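Local coordinates for molybdopterin biosynthesis protein (Mycobacterium abscessus, PDB 3TCR) that probably acts in the biosynthesis of the molybdenum cofactor, through a domain predicted to bind molybdopterin, at residues A123-P126 with R130-L133. Sequence-based numbering, arbitrary orientation. Where two conformers were deposited one is given.
Sequences ATQP and RELL
Gln125 turns CG away from its backbone N (chi1 -175°) and bends at chi2, while Glu131 holds CG between its backbone N and carbonyl carbon (chi1 59°) and then runs extended, which brings amide and carboxylate together. The amide nitrogen reaches one carboxylate oxygen: Gln125 NE2 donates to Glu131 OE1 over 3.3 Å. The bond is long and bent, and the amide and carboxylate planes stand 72° apart. NE2 comes in from above the carboxylate plane, and OE1 of Glu131 in turn lies tilted out of the amide plane. A water donates to Gln125 OE1 at 2.8 Å; it also lies beside Glu131 OE1, but so close that this second link is doubtful. The contact is small, on the surface, and made by these two side chains alone. Nearby, Gln125 also packs on Val157, while the backbones of Arg130 and Leu132 pair with Ile160 and Ala158. The polar link spans the connection between helix 120-124, with the 3-10 segment after it, and strand 130-131, one of the two outermost strands of the mixed sheet within this chain, in the alpha/beta fold of the MoCF_biosynth family.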
loop_
_atom_site.group_PDB
_atom_site.type_symbol
_atom_site.label_atom_id
_atom_site.label_comp_id
_atom_site.label_asym_id
_atom_site.label_seq_id
_atom_site.Cartn_x
_atom_site.Cartn_y
_atom_site.Cartn_z
ATOM N N ALA A 123 5.142 15.527 -6.348
ATOM C CA ALA A 123 6.089 15.899 -7.415
ATOM C C ALA A 123 6.606 14.654 -8.136
ATOM O O ALA A 123 6.811 14.676 -9.353
ATOM C CB ALA A 123 7.257 16.722 -6.890
ATOM N N THR A 124 6.809 13.585 -7.362
ATOM C CA THR A 124 7.413 12.344 -7.855
ATOM C C THR A 124 6.468 11.430 -8.645
ATOM O O THR A 124 6.825 10.973 -9.721
ATOM C CB THR A 124 8.077 11.580 -6.689
ATOM O OG1 THR A 124 9.036 12.454 -6.088
ATOM C CG2 THR A 124 8.794 10.265 -7.150
ATOM N N GLN A 125 5.304 11.141 -8.084
ATOM C CA GLN A 125 4.336 10.194 -8.658
ATOM C C GLN A 125 4.077 10.392 -10.169
ATOM O O GLN A 125 4.143 9.410 -10.926
ATOM C CB GLN A 125 3.012 10.213 -7.872
ATOM C CG GLN A 125 1.959 9.172 -8.320
ATOM C CD GLN A 125 2.361 7.743 -7.976
ATOM O OE1 GLN A 125 3.045 7.510 -6.970
ATOM N NE2 GLN A 125 1.960 6.776 -8.824
ATOM N N PRO A 126 3.838 11.636 -10.629
ATOM C CA PRO A 126 3.560 11.778 -12.086
ATOM C C PRO A 126 4.723 11.474 -13.012
ATOM O O PRO A 126 4.519 11.324 -14.230
ATOM C CB PRO A 126 3.122 13.254 -12.256
ATOM C CG PRO A 126 2.875 13.766 -10.853
ATOM C CD PRO A 126 3.648 12.884 -9.889
ATOM N N ARG A 130 6.405 3.300 -13.815
ATOM C CA ARG A 130 5.777 2.262 -12.998
ATOM C C ARG A 130 6.181 2.411 -11.528
ATOM O O ARG A 130 7.323 2.652 -11.197
ATOM C CB ARG A 130 6.027 0.826 -13.537
ATOM C CG ARG A 130 7.439 0.276 -13.490
ATOM C CD ARG A 130 7.544 -1.051 -14.283
ATOM N NE ARG A 130 6.415 -1.198 -15.222
ATOM C CZ ARG A 130 6.220 -2.203 -16.076
ATOM N NH1 ARG A 130 7.114 -3.169 -16.183
ATOM N NH2 ARG A 130 5.143 -2.226 -16.836
ATOM N N GLU A 131 5.200 2.288 -10.647
ATOM C CA GLU A 131 5.439 2.398 -9.217
ATOM C C GLU A 131 5.945 1.081 -8.648
ATOM O O GLU A 131 5.658 -0.005 -9.192
ATOM C CB GLU A 131 4.183 2.879 -8.439
ATOM C CG GLU A 131 2.937 2.012 -8.570
ATOM C CD GLU A 131 1.665 2.632 -7.949
ATOM O OE1 GLU A 131 1.714 3.817 -7.480
ATOM O OE2 GLU A 131 0.610 1.916 -7.950
ATOM N N LEU A 132 6.700 1.188 -7.550
ATOM C CA LEU A 132 7.233 0.042 -6.832
ATOM C C LEU A 132 6.804 0.192 -5.393
ATOM O O LEU A 132 7.570 0.648 -4.507
ATOM C CB LEU A 132 8.761 -0.031 -6.958
ATOM C CG LEU A 132 9.246 -0.354 -8.380
ATOM C CD1 LEU A 132 10.741 -0.109 -8.578
ATOM C CD2 LEU A 132 8.866 -1.795 -8.740
ATOM N N LEU A 133 5.553 -0.173 -5.175
ATOM C CA LEU A 133 4.915 -0.023 -3.895
ATOM C C LEU A 133 5.677 -0.784 -2.832
ATOM O O LEU A 133 5.759 -0.348 -1.685
ATOM C CB LEU A 133 3.464 -0.515 -3.956
ATOM C CG LEU A 133 2.427 0.417 -4.579
ATOM C CD1 LEU A 133 1.060 -0.288 -4.685
ATOM C CD2 LEU A 133 2.337 1.697 -3.761
HETATM O O HOH W 1 3.197 4.897 -5.903
#